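PDB 3JPZ: lombricine kinase from Urechis caupo, which catalyses the reversible transfer of a phosphoryl group between ATP and the guanidino compound lombricine, as a member of the phosphagen kinase family. Local coordinates for residues 205-208 / 209-213; 235-238 / 239-242; 3-7 / 8-12; 28-31 / 32-36; 305-309 / 310-314. All blocks are in the same frame, centred on the assembly; numbering follows the deposited sequence.

Interaction 1: residues 205-208 / 209-213; sequences WHNN and EKTFL
Asn207 meets the backbone of Thr211 and Phe212 inside the beta hairpin of strands 203-207 and 212-216, a worked example of a side-chain amide standing in for a peptide group. Its CG sits between the backbone N and the carbonyl carbon (chi1 61°), which turns the carboxamide into the chain reversal, toward the N-H groups of Thr211 and Phe212. Asn207 OD1 there accepts from Thr211 N at 2.9 Å, in the carbonyl plane and on a lone pair, and from Phe212 N at 3.2 Å, which approaches from above that plane. At the other end of the amide, Asn207 ND2 donates to Thr211 OG1 (3.0 Å) and also bonds to the backbone O of Asp155. The main chain closes the same loop. Asn207 N donates to Phe212 O, while Lys210 N reaches Asn207 O at 3.1 Å across a type I turn. His206 ND1 takes the opposite face of that same Asn207 O, at 2.6 Å.

Phe212 packs its CB against the amide, 3.3 Å from Asn207 ND2, and the amide and phenyl planes are 55° apart. The apolar contact is that of Trp205 CZ3 with Phe212 CD2 at 3.8 Å, at the edge of the phenyl ring, which also packs on Val224 and Ile247. With N-H donors gathered on its oxygen and acceptors on its nitrogen, the buried amide has both ends satisfied, and its rotation is fixed in one sense.

Interaction 2: residues 235-238 / 239-242; sequences AVFE and RFGR
Glu238 and Arg242 stand one turn apart on helix 233-252 and form the classic i to i+4 salt bridge of an alpha helix. The guanidinium comes side-on: Arg242 NE lies 3.0 Å from Glu238 OE2 and also donates to OE1, while Arg242 NH2 reaches Glu238 OE1 at 3.2 Å on the syn lone pair. The bends at Glu238 chi2 (-77°) and Arg242 chi3 bring the two groups together, with their planes 22° apart.

On another side of the helix, Phe237 and Phe240 touch through CD1 and CD2, at 3.8 Å. Their planes are near parallel but slid so far apart that the rings hardly overlap, with centroids separated by 6.0 Å.

A second shell positions both pairs. Asp155 OD1 binds Arg242 NH1; Asp155 OD2 also meets Arg239 NH2, but in one of two modelled conformers, so that link is less certain. The two phenylalanines pack on Ile118 of strand 113-122, a residue predicted to belong to the ATP site, so this face of the helix lies against the central sheet. Beneath the side chains run the i to i+4 backbone bonds, among them Gly241 N to Phe237 O at 2.9 Å and an almost straight 169°.

Interaction 3: residues 3-7 / 8-12; sequences FQNDA and KANFP
Asp6 N-caps the short helix 7-10, its carboxylate accepting the N-H of Ala9, one of the amides that a helix start leaves without a backbone acceptor. The bond from Ala9 N to Asp6 OD1 measures 3.0 Å with an angle of 164° at the hydrogen, and it meets the oxygen almost end-on. A first torsion of 63° wedges the aspartate CG between its own backbone N and carbonyl carbon, turning the carboxylate over the first turn. A water extends the cap: it accepts from Lys8 N at 3.0 Å and donates weakly to Asp6 OD2.

Asn10 ties the helix back to the residues before it. Its ND2 donates to Asp6 O at 2.8 Å and to Asn5 OD1 at 3.0 Å, in each case from above the plane of the accepting carbonyl, and the amides of Asn5 and Asn10 lie 45° apart. Asn5 itself is the centre of an inverse gamma turn.

This N-terminal arm belongs to the dimer interface. Thr134 of the second subunit bonds to Asn5 OD1, the N-H of Gly136 of that subunit to Asn10 OD1, and Arg139 of that subunit reaches the carbonyl oxygens of Ala9 and Phe11. Ala9 CB lies against the chain before the helix, 3.2 Å from Gln4 O, with Phe3 CE2 more loosely placed 4.4 Å from the same methyl carbon.

Interaction 4: residues 28-31 / 32-36; sequences EMYQ and RLFGK
Tyr30 and Phe34 run alongside each other in the same direction and make the aromatic part of this contact. Their planes are inclined at 50° and their centroids are 5.4 Å apart, an oblique pairing in which Tyr30 CZ meets Phe34 CD1 at 3.6 Å. Tyr30 OH comes to the edge of the phenylalanine ring, 3.4 Å from Phe34 CE1, and is hydrogen-bonded to Asp45 OD1.

Among the aliphatic groups, Met29 and Leu33 form a second flanking pair. Met29 CG presses on Leu33 CD1 at 3.4 Å, closer than two carbons normally pack, and both side chains rest on Glu74 and Leu75 of helix 73-83.

The charged group is Arg32, whose CG lies anti to the carbonyl carbon (chi1 -77°). A bend at chi3 then lays one face of the guanidinium over the backbone, with Arg32 NH2 3.4 Å from Met29 CA. Arg32 NE makes a salt bridge with Glu74 of helix 73-83.

Backbone bonds supply the last category. Arg32 N to Glu28 O and Leu33 N to Met29 O, both 3.0 Å, are regular, but those from Phe34 N to Tyr30 O and Gln31 O are weak. Helix 27-33 ends there, passing into a type II beta turn from Leu33 to Lys36, closed by Lys36 N on Leu33 O, with Gly35 at its positive-phi position.

Interaction 5: residues 305-309 / 310-314; sequences QKRGT and GGEHT
Beyond strand 304-307, Gly308 to Gly311 form a type I beta turn that brings Glu312 round to Arg307, in the glycine-rich nucleotide-binding loop of this phosphagen kinase. Arg307, Thr309, Gly310 and Glu312 contact ADP in a structure of this protein, although no nucleotide occupies the site in this chain.

The principal side-chain link is a salt bridge between Arg307 NH1 and Glu312 OE2, 2.8 Å long. The carboxylate oxygen lies in the guanidinium plane, but the nitrogen approaches from above the carboxylate plane, 49° out of it, and the two flat groups stand 79° apart. Arg307 begins with chi1 at 65° and then extends as far as NE, which carries the guanidinium along the loop. There Gly311 CA lies over one of its faces, toward the rim.

Arg279 NH2 lies close to Arg307 NE, in keeping with a pocket lined for the phosphates of the nucleotide. A water also spans the turn, accepting from Arg307 NE (3.1 Å) and from Gly311 N (2.9 Å) and donating to Gly308 O (2.6 Å).

Thr314 bonds back to the turn through its hydroxyl, which donates to Gly311 O and accepts from Gly310 N, one oxygen joining two turn residues. A second water links the N-H groups of Gly308 and Thr314. Because Gly308 has no side chain, Thr314 O can lie over it, 3.3 Å from Gly308 CA in a CA-H...O contact.

How the interactions relate
From the N terminus, interaction 3 opens the chain with a capped helix start and interaction 4 follows at a helix end. These two touch, Asn10 O lying 3.0 Å from Tyr30 OH, at most a probable bond competing with Asp45 for the same proton, and together they join the N-terminal arm to helix 27-33 beside the dimer interface. About 45 Å from interaction 4, centre to centre, interaction 1 closes the hairpin at 205-213, and interaction 2 follows on helix 233-252. They too meet, Phe212 CE1 packing 4.0 Å from Phe240 CA. Interaction 5 forms a turn after strand 304-307, a strand of the sheet that includes interaction 1's hairpin. All five are in series; none nests or crosses.

Interaction 1: residues 205-208 / 209-213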
# COMPACT_ATOMS: atom_id res chain seq x y z
N TRP A 205 -10.62 -15.89 -16.49
CA TRP A 205 -11.45 -16.58 -17.46
C TRP A 205 -10.52 -17.19 -18.49
O TRP A 205 -9.44 -16.66 -18.75
CB TRP A 205 -12.40 -15.61 -18.14
CG TRP A 205 -13.33 -16.24 -19.15
CD1 TRP A 205 -14.62 -16.64 -18.93
CD2 TRP A 205 -13.05 -16.52 -20.53
NE1 TRP A 205 -15.15 -17.16 -20.09
CE2 TRP A 205 -14.21 -17.09 -21.08
CE3 TRP A 205 -11.93 -16.34 -21.35
CZ2 TRP A 205 -14.28 -17.49 -22.41
CZ3 TRP A 205 -12.00 -16.73 -22.66
CH2 TRP A 205 -13.17 -17.30 -23.18
N HIS A 206 -10.91 -18.32 -19.06
CA HIS A 206 -10.22 -18.84 -20.22
C HIS A 206 -11.10 -19.83 -20.95
O HIS A 206 -12.04 -20.38 -20.38
CB HIS A 206 -8.88 -19.48 -19.85
CG HIS A 206 -9.01 -20.76 -19.08
ND1 HIS A 206 -9.21 -21.98 -19.68
CD2 HIS A 206 -8.93 -21.01 -17.75
CE1 HIS A 206 -9.27 -22.92 -18.76
NE2 HIS A 206 -9.10 -22.36 -17.58
N ASN A 207 -10.80 -20.04 -22.23
CA ASN A 207 -11.53 -21.00 -23.03
C ASN A 207 -11.07 -22.42 -22.71
O ASN A 207 -10.08 -22.62 -22.02
CB ASN A 207 -11.34 -20.72 -24.52
CG ASN A 207 -9.89 -20.79 -24.96
OD1 ASN A 207 -9.01 -21.16 -24.18
ND2 ASN A 207 -9.64 -20.44 -26.21
N ASN A 208 -11.81 -23.39 -23.22
CA ASN A 208 -11.55 -24.79 -22.94
C ASN A 208 -10.20 -25.28 -23.45
O ASN A 208 -9.56 -26.12 -22.82
CB ASN A 208 -12.68 -25.64 -23.53
CG ASN A 208 -14.02 -25.28 -22.94
OD1 ASN A 208 -14.10 -24.61 -21.92
ND2 ASN A 208 -15.10 -25.74 -23.58
N GLU A 209 -9.76 -24.75 -24.59
CA GLU A 209 -8.49 -25.18 -25.19
C GLU A 209 -7.30 -24.62 -24.43
O GLU A 209 -6.17 -25.10 -24.59
CB GLU A 209 -8.42 -24.77 -26.66
CG GLU A 209 -9.28 -25.61 -27.59
CD GLU A 209 -9.02 -25.33 -29.06
OE1 GLU A 209 -7.87 -25.50 -29.51
OE2 GLU A 209 -9.98 -24.94 -29.77
N LYS A 210 -7.55 -23.61 -23.60
CA LYS A 210 -6.49 -22.94 -22.84
C LYS A 210 -5.54 -22.21 -23.79
O LYS A 210 -4.32 -22.31 -23.67
CB LYS A 210 -5.73 -23.94 -21.97
CG LYS A 210 -6.62 -24.69 -20.98
CD LYS A 210 -5.80 -25.44 -19.94
CE LYS A 210 -6.69 -26.13 -18.92
NZ LYS A 210 -5.98 -27.26 -18.26
N THR A 211 -6.13 -21.48 -24.73
CA THR A 211 -5.37 -20.69 -25.70
C THR A 211 -5.81 -19.24 -25.65
O THR A 211 -5.24 -18.39 -26.34
CB THR A 211 -5.61 -21.20 -27.12
OG1 THR A 211 -7.02 -21.29 -27.36
CG2 THR A 211 -4.98 -22.58 -27.32
N PHE A 212 -6.83 -18.95 -24.86
CA PHE A 212 -7.31 -17.59 -24.69
C PHE A 212 -7.62 -17.37 -23.22
O PHE A 212 -8.48 -18.04 -22.65
CB PHE A 212 -8.56 -17.35 -25.54
CG PHE A 212 -8.80 -15.90 -25.87
CD1 PHE A 212 -7.86 -15.18 -26.58
CD2 PHE A 212 -9.97 -15.27 -25.48
CE1 PHE A 212 -8.08 -13.86 -26.89
CE2 PHE A 212 -10.19 -13.95 -25.79
CZ PHE A 212 -9.25 -13.24 -26.49
N LEU A 213 -6.90 -16.43 -22.62
CA LEU A 213 -6.92 -16.24 -21.18
C LEU A 213 -7.29 -14.80 -20.86
O LEU A 213 -6.81 -13.87 -21.49
CB LEU A 213 -5.54 -16.57 -20.60
CG LEU A 213 -5.27 -16.10 -19.17
CD1 LEU A 213 -6.09 -16.89 -18.15
CD2 LEU A 213 -3.77 -16.22 -18.89

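Interaction 2: residues 235-238 / 239-242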
# COMPACT_ATOMS: atom_id res chain seq x y z
N ALA A 235 -1.68 -17.74 -36.00
CA ALA A 235 -2.87 -18.34 -35.42
C ALA A 235 -3.17 -17.68 -34.08
O ALA A 235 -4.32 -17.44 -33.75
CB ALA A 235 -2.68 -19.83 -35.26
N VAL A 236 -2.12 -17.37 -33.33
CA VAL A 236 -2.26 -16.76 -32.01
C VAL A 236 -2.83 -15.36 -32.11
O VAL A 236 -3.65 -14.94 -31.29
CB VAL A 236 -0.90 -16.67 -31.28
CG1 VAL A 236 -1.05 -15.84 -30.01
CG2 VAL A 236 -0.40 -18.05 -30.94
N PHE A 237 -2.39 -14.64 -33.14
CA PHE A 237 -2.86 -13.29 -33.38
C PHE A 237 -4.30 -13.34 -33.90
O PHE A 237 -5.11 -12.48 -33.58
CB PHE A 237 -1.95 -12.60 -34.41
CG PHE A 237 -2.26 -11.14 -34.62
CD1 PHE A 237 -2.37 -10.27 -33.55
CD2 PHE A 237 -2.40 -10.63 -35.90
CE1 PHE A 237 -2.63 -8.93 -33.75
CE2 PHE A 237 -2.67 -9.29 -36.12
CZ PHE A 237 -2.78 -8.44 -35.04
N GLU A 238 -4.60 -14.36 -34.69
CA GLU A 238 -5.92 -14.49 -35.31
C GLU A 238 -6.98 -14.64 -34.24
O GLU A 238 -8.05 -14.04 -34.31
CB GLU A 238 -5.98 -15.70 -36.24
CG GLU A 238 -7.27 -15.79 -37.07
CD GLU A 238 -8.49 -16.28 -36.28
OE1 GLU A 238 -8.32 -17.06 -35.31
OE2 GLU A 238 -9.62 -15.91 -36.66
N ARG A 239 -6.68 -15.48 -33.25
CA ARG A 239 -7.58 -15.71 -32.13
C ARG A 239 -7.62 -14.46 -31.27
O ARG A 239 -8.66 -14.05 -30.79
CB ARG A 239 -7.09 -16.92 -31.32
CG ARG A 239 -7.75 -17.09 -29.96
CD ARG A 239 -7.41 -18.45 -29.35
NE ARG A 239 -7.95 -19.55 -30.15
CZ ARG A 239 -7.22 -20.36 -30.91
NH1 ARG A 239 -5.90 -20.21 -30.98
NH2 ARG A 239 -7.81 -21.32 -31.60
N PHE A 240 -6.45 -13.86 -31.08
CA PHE A 240 -6.30 -12.64 -30.32
C PHE A 240 -7.30 -11.56 -30.78
O PHE A 240 -8.09 -11.06 -29.99
CB PHE A 240 -4.86 -12.16 -30.50
CG PHE A 240 -4.53 -10.91 -29.77
CD1 PHE A 240 -4.20 -10.94 -28.41
CD2 PHE A 240 -4.47 -9.70 -30.44
CE1 PHE A 240 -3.86 -9.78 -27.74
CE2 PHE A 240 -4.13 -8.54 -29.78
CZ PHE A 240 -3.83 -8.58 -28.42
N GLY A 241 -7.24 -11.22 -32.06
CA GLY A 241 -8.09 -10.18 -32.61
C GLY A 241 -9.54 -10.62 -32.70
O GLY A 241 -10.45 -9.83 -32.51
N ARG A 242 -9.75 -11.89 -33.02
CA ARG A 242 -11.09 -12.44 -33.09
C ARG A 242 -11.76 -12.34 -31.72
O ARG A 242 -12.91 -11.93 -31.60
CB ARG A 242 -11.05 -13.89 -33.56
CG ARG A 242 -12.40 -14.59 -33.55
CD ARG A 242 -12.41 -15.77 -34.51
NE ARG A 242 -11.30 -16.69 -34.26
CZ ARG A 242 -11.28 -17.58 -33.27
NH1 ARG A 242 -12.31 -17.66 -32.43
NH2 ARG A 242 -10.24 -18.39 -33.12

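Interaction 3: residues 3-7 / 8-12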
# COMPACT_ATOMS: atom_id res chain seq x y z
N PHE A 3 -1.75 28.15 7.72
CA PHE A 3 -1.58 26.98 6.86
C PHE A 3 -2.44 27.07 5.61
O PHE A 3 -3.66 27.21 5.69
CB PHE A 3 -1.93 25.70 7.61
CG PHE A 3 -1.93 24.47 6.74
CD1 PHE A 3 -3.09 23.74 6.54
CD2 PHE A 3 -0.76 24.05 6.11
CE1 PHE A 3 -3.09 22.61 5.75
CE2 PHE A 3 -0.76 22.92 5.31
CZ PHE A 3 -1.92 22.20 5.13
N GLN A 4 -1.80 26.99 4.45
CA GLN A 4 -2.51 26.86 3.19
C GLN A 4 -2.18 25.50 2.57
O GLN A 4 -1.01 25.16 2.38
CB GLN A 4 -2.13 27.99 2.23
CG GLN A 4 -2.87 29.27 2.50
CD GLN A 4 -2.24 30.47 1.84
OE1 GLN A 4 -2.10 31.53 2.46
NE2 GLN A 4 -1.85 30.32 0.58
N ASN A 5 -3.22 24.73 2.27
CA ASN A 5 -3.03 23.41 1.69
C ASN A 5 -2.98 23.49 0.18
O ASN A 5 -3.78 22.88 -0.53
CB ASN A 5 -4.16 22.48 2.13
CG ASN A 5 -3.78 21.03 2.02
OD1 ASN A 5 -2.61 20.70 1.85
ND2 ASN A 5 -4.77 20.14 2.12
N ASP A 6 -2.01 24.25 -0.31
CA ASP A 6 -1.95 24.63 -1.71
C ASP A 6 -0.79 23.94 -2.42
O ASP A 6 -0.11 23.08 -1.85
CB ASP A 6 -1.82 26.15 -1.81
CG ASP A 6 -0.54 26.67 -1.19
OD1 ASP A 6 0.21 25.86 -0.60
OD2 ASP A 6 -0.26 27.88 -1.30
N ALA A 7 -0.56 24.30 -3.68
CA ALA A 7 0.48 23.64 -4.47
C ALA A 7 1.85 23.73 -3.79
O ALA A 7 2.62 22.77 -3.82
CB ALA A 7 0.52 24.24 -5.87
N LYS A 8 2.15 24.87 -3.19
CA LYS A 8 3.45 25.07 -2.53
C LYS A 8 3.64 24.09 -1.38
O LYS A 8 4.68 23.45 -1.25
CB LYS A 8 3.56 26.50 -2.01
CG LYS A 8 4.94 26.87 -1.47
CD LYS A 8 4.93 28.26 -0.84
CE LYS A 8 6.26 28.60 -0.17
NZ LYS A 8 6.29 30.02 0.32
N ALA A 9 2.61 23.99 -0.55
CA ALA A 9 2.65 23.12 0.62
C ALA A 9 2.77 21.65 0.21
O ALA A 9 3.26 20.81 0.97
CB ALA A 9 1.39 23.33 1.46
N ASN A 10 2.33 21.35 -1.01
CA ASN A 10 2.12 19.97 -1.42
C ASN A 10 3.11 19.42 -2.43
O ASN A 10 3.09 18.23 -2.73
CB ASN A 10 0.71 19.83 -1.98
CG ASN A 10 -0.33 19.71 -0.89
OD1 ASN A 10 -0.37 18.71 -0.17
ND2 ASN A 10 -1.19 20.71 -0.77
N PHE A 11 3.98 20.28 -2.94
CA PHE A 11 4.87 19.87 -4.00
C PHE A 11 5.78 18.76 -3.52
O PHE A 11 6.44 18.90 -2.49
CB PHE A 11 5.69 21.07 -4.49
CG PHE A 11 6.55 20.77 -5.68
CD1 PHE A 11 5.99 20.42 -6.89
CD2 PHE A 11 7.93 20.87 -5.59
CE1 PHE A 11 6.79 20.16 -8.00
CE2 PHE A 11 8.73 20.62 -6.68
CZ PHE A 11 8.17 20.26 -7.88
N PRO A 12 5.81 17.64 -4.23
CA PRO A 12 6.71 16.55 -3.84
C PRO A 12 8.16 17.01 -3.82
O PRO A 12 8.52 17.92 -4.55
CB PRO A 12 6.51 15.51 -4.95
CG PRO A 12 5.13 15.77 -5.46
CD PRO A 12 4.92 17.25 -5.34
O HOH W 1 0.88 27.44 -3.98

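Interaction 4: residues 28-31 / 32-36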
# COMPACT_ATOMS: atom_id res chain seq x y z
N GLU A 28 5.73 24.57 -11.38
CA GLU A 28 4.83 25.40 -12.17
C GLU A 28 3.73 24.55 -12.79
O GLU A 28 2.55 24.87 -12.70
CB GLU A 28 5.63 26.13 -13.24
CG GLU A 28 6.58 27.20 -12.69
CD GLU A 28 7.78 26.62 -11.95
OE1 GLU A 28 8.26 25.53 -12.33
OE2 GLU A 28 8.25 27.27 -11.00
N MET A 29 4.14 23.45 -13.42
CA MET A 29 3.19 22.47 -13.91
C MET A 29 2.34 21.97 -12.74
O MET A 29 1.11 21.92 -12.84
CB MET A 29 3.93 21.30 -14.55
CG MET A 29 3.03 20.15 -14.98
SD MET A 29 3.96 18.82 -15.75
CE MET A 29 4.84 19.71 -17.03
N TYR A 30 3.00 21.62 -11.65
CA TYR A 30 2.30 21.14 -10.46
C TYR A 30 1.23 22.12 -10.04
O TYR A 30 0.11 21.72 -9.72
CB TYR A 30 3.28 20.92 -9.31
CG TYR A 30 2.64 20.26 -8.11
CD1 TYR A 30 2.26 18.93 -8.16
CD2 TYR A 30 2.43 20.97 -6.93
CE1 TYR A 30 1.68 18.32 -7.07
CE2 TYR A 30 1.84 20.36 -5.83
CZ TYR A 30 1.47 19.04 -5.91
OH TYR A 30 0.88 18.42 -4.83
N GLN A 31 1.56 23.40 -10.07
CA GLN A 31 0.65 24.45 -9.63
C GLN A 31 -0.54 24.54 -10.57
O GLN A 31 -1.68 24.70 -10.13
CB GLN A 31 1.40 25.78 -9.58
CG GLN A 31 0.72 26.88 -8.78
CD GLN A 31 1.58 28.12 -8.65
OE1 GLN A 31 2.25 28.53 -9.61
NE2 GLN A 31 1.59 28.72 -7.47
N ARG A 32 -0.28 24.42 -11.86
CA ARG A 32 -1.33 24.46 -12.87
C ARG A 32 -2.32 23.33 -12.66
O ARG A 32 -3.53 23.51 -12.81
CB ARG A 32 -0.73 24.33 -14.26
CG ARG A 32 -0.09 25.60 -14.79
CD ARG A 32 0.15 25.50 -16.29
NE ARG A 32 1.29 24.64 -16.59
CZ ARG A 32 2.56 25.02 -16.53
NH1 ARG A 32 2.87 26.26 -16.17
NH2 ARG A 32 3.53 24.16 -16.83
N LEU A 33 -1.79 22.15 -12.33
CA LEU A 33 -2.58 20.94 -12.26
C LEU A 33 -3.20 20.75 -10.88
O LEU A 33 -4.17 20.01 -10.72
CB LEU A 33 -1.70 19.73 -12.62
CG LEU A 33 -1.07 19.92 -13.99
CD1 LEU A 33 -0.00 18.87 -14.28
CD2 LEU A 33 -2.16 19.89 -15.04
N PHE A 34 -2.63 21.43 -9.90
CA PHE A 34 -3.13 21.36 -8.53
C PHE A 34 -4.50 22.02 -8.47
O PHE A 34 -4.67 23.14 -8.94
CB PHE A 34 -2.16 22.05 -7.58
CG PHE A 34 -2.36 21.69 -6.13
CD1 PHE A 34 -1.73 20.59 -5.59
CD2 PHE A 34 -3.16 22.46 -5.32
CE1 PHE A 34 -1.92 20.25 -4.27
CE2 PHE A 34 -3.34 22.14 -3.99
CZ PHE A 34 -2.72 21.03 -3.47
N GLY A 35 -5.48 21.33 -7.91
CA GLY A 35 -6.83 21.87 -7.85
C GLY A 35 -7.70 21.41 -9.00
O GLY A 35 -8.91 21.62 -9.00
N LYS A 36 -7.08 20.78 -10.00
CA LYS A 36 -7.83 20.16 -11.08
C LYS A 36 -8.32 18.79 -10.65
O LYS A 36 -7.71 18.11 -9.82
CB LYS A 36 -6.98 20.04 -12.34
CG LYS A 36 -6.31 21.32 -12.79
CD LYS A 36 -5.87 21.24 -14.24
CE LYS A 36 -7.06 21.34 -15.18
NZ LYS A 36 -6.71 21.00 -16.58

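Interaction 5: residues 305-309 / 310-314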
# COMPACT_ATOMS: atom_id res chain seq x y z
N GLN A 305 12.80 -7.31 -26.66
CA GLN A 305 13.22 -7.52 -25.28
C GLN A 305 13.32 -9.00 -24.99
O GLN A 305 12.65 -9.84 -25.61
CB GLN A 305 12.24 -6.87 -24.32
CG GLN A 305 12.24 -5.37 -24.36
CD GLN A 305 11.44 -4.79 -23.23
OE1 GLN A 305 10.21 -4.84 -23.24
NE2 GLN A 305 12.13 -4.23 -22.24
N LYS A 306 14.15 -9.32 -24.00
CA LYS A 306 14.55 -10.68 -23.74
C LYS A 306 14.58 -10.93 -22.24
O LYS A 306 15.02 -10.07 -21.46
CB LYS A 306 15.94 -10.90 -24.33
CG LYS A 306 16.67 -12.10 -23.79
CD LYS A 306 18.02 -12.30 -24.51
CE LYS A 306 18.94 -11.12 -24.31
NZ LYS A 306 19.42 -11.01 -22.92
N ARG A 307 14.11 -12.10 -21.85
CA ARG A 307 14.18 -12.55 -20.48
C ARG A 307 14.10 -14.07 -20.49
O ARG A 307 13.96 -14.68 -21.56
CB ARG A 307 13.08 -11.92 -19.62
CG ARG A 307 11.66 -12.33 -20.00
CD ARG A 307 10.66 -11.49 -19.25
NE ARG A 307 9.29 -11.98 -19.38
CZ ARG A 307 8.21 -11.30 -19.03
NH1 ARG A 307 8.34 -10.08 -18.53
NH2 ARG A 307 7.00 -11.82 -19.18
N GLY A 308 14.21 -14.67 -19.32
CA GLY A 308 14.10 -16.11 -19.20
C GLY A 308 12.66 -16.51 -19.39
O GLY A 308 11.78 -15.66 -19.59
N THR A 309 12.40 -17.81 -19.29
CA THR A 309 11.07 -18.34 -19.59
C THR A 309 10.06 -18.12 -18.47
O THR A 309 8.86 -18.26 -18.69
CB THR A 309 11.12 -19.84 -19.87
OG1 THR A 309 12.03 -20.46 -18.96
CG2 THR A 309 11.57 -20.09 -21.30
N GLY A 310 10.54 -17.76 -17.28
CA GLY A 310 9.68 -17.69 -16.11
C GLY A 310 9.29 -16.29 -15.65
O GLY A 310 8.75 -16.12 -14.57
N GLY A 311 9.56 -15.29 -16.48
CA GLY A 311 9.31 -13.91 -16.12
C GLY A 311 10.63 -13.20 -15.97
O GLY A 311 11.66 -13.75 -16.34
N GLU A 312 10.62 -11.98 -15.44
CA GLU A 312 11.85 -11.23 -15.22
C GLU A 312 12.76 -11.98 -14.25
O GLU A 312 12.29 -12.67 -13.34
CB GLU A 312 11.57 -9.84 -14.66
CG GLU A 312 10.70 -8.97 -15.55
CD GLU A 312 11.26 -8.82 -16.95
OE1 GLU A 312 12.48 -9.02 -17.14
OE2 GLU A 312 10.48 -8.49 -17.85
N HIS A 313 14.07 -11.84 -14.45
CA HIS A 313 15.06 -12.36 -13.52
C HIS A 313 14.92 -13.86 -13.33
O HIS A 313 15.05 -14.37 -12.22
CB HIS A 313 14.93 -11.65 -12.17
CG HIS A 313 15.07 -10.16 -12.26
ND1 HIS A 313 14.02 -9.31 -12.02
CD2 HIS A 313 16.13 -9.39 -12.58
CE1 HIS A 313 14.43 -8.06 -12.18
NE2 HIS A 313 15.70 -8.08 -12.52
N THR A 314 14.66 -14.56 -14.43
CA THR A 314 14.62 -16.02 -14.41
C THR A 314 15.55 -16.56 -15.47
O THR A 314 15.89 -15.87 -16.44
CB THR A 314 13.21 -16.56 -14.68
OG1 THR A 314 12.78 -16.12 -15.98
CG2 THR A 314 12.23 -16.07 -13.62
O HOH W 2 9.24 -15.06 -19.40
O HOH W 3 15.35 -13.17 -17.09